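Long-range contact in ParB-C (Sulfolobus sp. NOB8H2, PDB 4RS7), which probably binds DNA through a dimeric histone-like domain as part of the plasmid pNOB8 DNA segregation machinery: residues Trp48-Asp53 with Arg66-Phe70. Sequence-based numbering, arbitrary orientation.
Sequences WYNTVD and REEIF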
loop_
_atom_site.group_PDB
_atom_site.type_symbol
_atom_site.label_atom_id
_atom_site.label_comp_id
_atom_site.label_asym_id
_atom_site.label_seq_id
_atom_site.Cartn_x
_atom_site.Cartn_y
_atom_site.Cartn_z
ATOM N N TRP A 48 11.029 -2.488 -3.444
ATOM C CA TRP A 48 11.803 -2.878 -2.266
ATOM C C TRP A 48 12.844 -3.943 -2.609
ATOM O O TRP A 48 14.034 -3.752 -2.371
ATOM C CB TRP A 48 10.887 -3.394 -1.156
ATOM C CG TRP A 48 11.635 -3.916 0.034
ATOM C CD1 TRP A 48 11.827 -5.226 0.375
ATOM C CD2 TRP A 48 12.299 -3.139 1.038
ATOM N NE1 TRP A 48 12.565 -5.311 1.534
ATOM C CE2 TRP A 48 12.866 -4.043 1.962
ATOM C CE3 TRP A 48 12.465 -1.766 1.249
ATOM C CZ2 TRP A 48 13.586 -3.619 3.079
ATOM C CZ3 TRP A 48 13.187 -1.344 2.363
ATOM C CH2 TRP A 48 13.739 -2.268 3.259
ATOM N N TYR A 49 12.391 -5.056 -3.174
ATOM C CA TYR A 49 13.282 -6.179 -3.480
ATOM C C TYR A 49 14.416 -5.798 -4.432
ATOM O O TYR A 49 15.489 -6.401 -4.402
ATOM C CB TYR A 49 12.491 -7.353 -4.069
ATOM C CG TYR A 49 11.628 -8.097 -3.069
ATOM C CD1 TYR A 49 10.294 -8.356 -3.340
ATOM C CD2 TYR A 49 12.151 -8.544 -1.863
ATOM C CE1 TYR A 49 9.500 -9.036 -2.434
ATOM C CE2 TYR A 49 11.364 -9.228 -0.952
ATOM C CZ TYR A 49 10.041 -9.469 -1.244
ATOM O OH TYR A 49 9.251 -10.149 -0.344
ATOM N N ASN A 50 14.176 -4.805 -5.280
ATOM C CA ASN A 50 15.163 -4.400 -6.279
ATOM C C ASN A 50 16.063 -3.243 -5.866
ATOM O O ASN A 50 16.916 -2.813 -6.641
ATOM C CB ASN A 50 14.474 -4.061 -7.604
ATOM C CG ASN A 50 14.019 -5.292 -8.346
ATOM O OD1 ASN A 50 14.783 -5.885 -9.105
ATOM N ND2 ASN A 50 12.770 -5.694 -8.125
ATOM N N THR A 51 15.871 -2.726 -4.659
ATOM C CA THR A 51 16.663 -1.588 -4.212
ATOM C C THR A 51 17.163 -1.772 -2.784
ATOM O O THR A 51 18.206 -2.382 -2.562
ATOM C CB THR A 51 15.894 -0.247 -4.343
ATOM O OG1 THR A 51 14.667 -0.311 -3.607
ATOM C CG2 THR A 51 15.594 0.063 -5.808
ATOM N N VAL A 52 16.414 -1.251 -1.819
ATOM C CA VAL A 52 16.862 -1.277 -0.431
ATOM C C VAL A 52 17.095 -2.690 0.106
ATOM O O VAL A 52 17.997 -2.901 0.917
ATOM C CB VAL A 52 15.904 -0.513 0.497
ATOM C CG1 VAL A 52 16.439 -0.519 1.927
ATOM C CG2 VAL A 52 15.726 0.909 0.004
ATOM N N ASP A 53 16.301 -3.661 -0.339
ATOM C CA ASP A 53 16.495 -5.027 0.145
ATOM C C ASP A 53 17.879 -5.545 -0.240
ATOM O O ASP A 53 18.496 -6.299 0.510
ATOM C CB ASP A 53 15.418 -5.977 -0.378
ATOM C CG ASP A 53 15.414 -7.310 0.357
ATOM O OD1 ASP A 53 15.411 -7.304 1.605
ATOM O OD2 ASP A 53 15.413 -8.366 -0.309
ATOM N N ARG A 66 15.329 -7.218 7.738
ATOM C CA ARG A 66 15.053 -6.412 6.554
ATOM C C ARG A 66 13.570 -6.107 6.432
ATOM O O ARG A 66 13.190 -5.001 6.056
ATOM C CB ARG A 66 15.547 -7.111 5.293
ATOM C CG ARG A 66 17.054 -7.072 5.127
ATOM C CD ARG A 66 17.479 -7.870 3.897
ATOM N NE ARG A 66 16.784 -9.151 3.803
ATOM C CZ ARG A 66 17.353 -10.323 4.060
ATOM N NH1 ARG A 66 18.622 -10.368 4.419
ATOM N NH2 ARG A 66 16.661 -11.447 3.951
ATOM N N GLU A 67 12.738 -7.094 6.754
ATOM C CA GLU A 67 11.292 -6.929 6.706
ATOM C C GLU A 67 10.827 -5.868 7.697
ATOM O O GLU A 67 9.912 -5.100 7.409
ATOM C CB GLU A 67 10.592 -8.266 6.982
ATOM C CG GLU A 67 9.117 -8.145 7.305
ATOM C CD GLU A 67 8.436 -9.498 7.459
ATOM O OE1 GLU A 67 8.717 -10.410 6.651
ATOM O OE2 GLU A 67 7.624 -9.650 8.393
ATOM N N GLU A 68 11.457 -5.830 8.867
ATOM C CA GLU A 68 11.138 -4.825 9.872
ATOM C C GLU A 68 11.409 -3.427 9.335
ATOM O O GLU A 68 10.644 -2.494 9.577
ATOM C CB GLU A 68 11.950 -5.069 11.147
ATOM C CG GLU A 68 11.527 -6.319 11.898
ATOM C CD GLU A 68 12.425 -6.645 13.076
ATOM O OE1 GLU A 68 13.475 -5.987 13.239
ATOM O OE2 GLU A 68 12.072 -7.565 13.844
ATOM N N ILE A 69 12.506 -3.286 8.603
ATOM C CA ILE A 69 12.856 -2.003 8.016
ATOM C C ILE A 69 11.859 -1.588 6.927
ATOM O O ILE A 69 11.471 -0.422 6.847
ATOM C CB ILE A 69 14.317 -1.998 7.511
ATOM C CG1 ILE A 69 15.267 -2.099 8.713
ATOM C CG2 ILE A 69 14.606 -0.735 6.710
ATOM C CD1 ILE A 69 16.735 -2.085 8.356
ATOM N N PHE A 70 11.430 -2.547 6.109
ATOM C CA PHE A 70 10.379 -2.287 5.123
ATOM C C PHE A 70 9.136 -1.696 5.779
ATOM O O PHE A 70 8.613 -0.677 5.332
ATOM C CB PHE A 70 10.007 -3.564 4.361
ATOM C CG PHE A 70 8.777 -3.425 3.489
ATOM C CD1 PHE A 70 8.864 -2.857 2.229
ATOM C CD2 PHE A 70 7.539 -3.876 3.928
ATOM C CE1 PHE A 70 7.744 -2.735 1.423
ATOM C CE2 PHE A 70 6.414 -3.756 3.124
ATOM C CZ PHE A 70 6.519 -3.186 1.873
#
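Trp-48 lays one face of its indole against Phe-70 on helix 63-74. This is a helix-to-helix contact in the histone-like fold, where the long helix 24-50 gives way to helix 52-58 and the chain then turns back as helix 63-74. The edge of the Phe-70 ring meets the indole face, an edge-to-face (T-shaped) pair. The Phe-70 ring and the five-membered ring of Trp-48 have centroids 5.0 Å apart and planes at 67°. Phe-70 CB adds a CH-pi contact, 3.8 Å from the centroid of the Trp-48 six-membered ring. At the indole edge, Trp-48 CH2 lies 3.9 Å from Ile-69 CG2. Trp-48 CZ2 comes within 3.3 Å of Arg-66 O. Leu-56 and Met-73 also pack on Trp-48, which is buried. The second subunit closes on this region, with its Leu-80 on Phe-70 and its Met-10 on Ile-69. One turn before Phe-70, Arg-66 pairs with Asp-53, which also forms a salt bridge with Lys-57 through OD2. The bridge to Arg-66 uses the other carboxylate oxygen: Asp-53 OD1 lies 3.2 Å from Arg-66 NE.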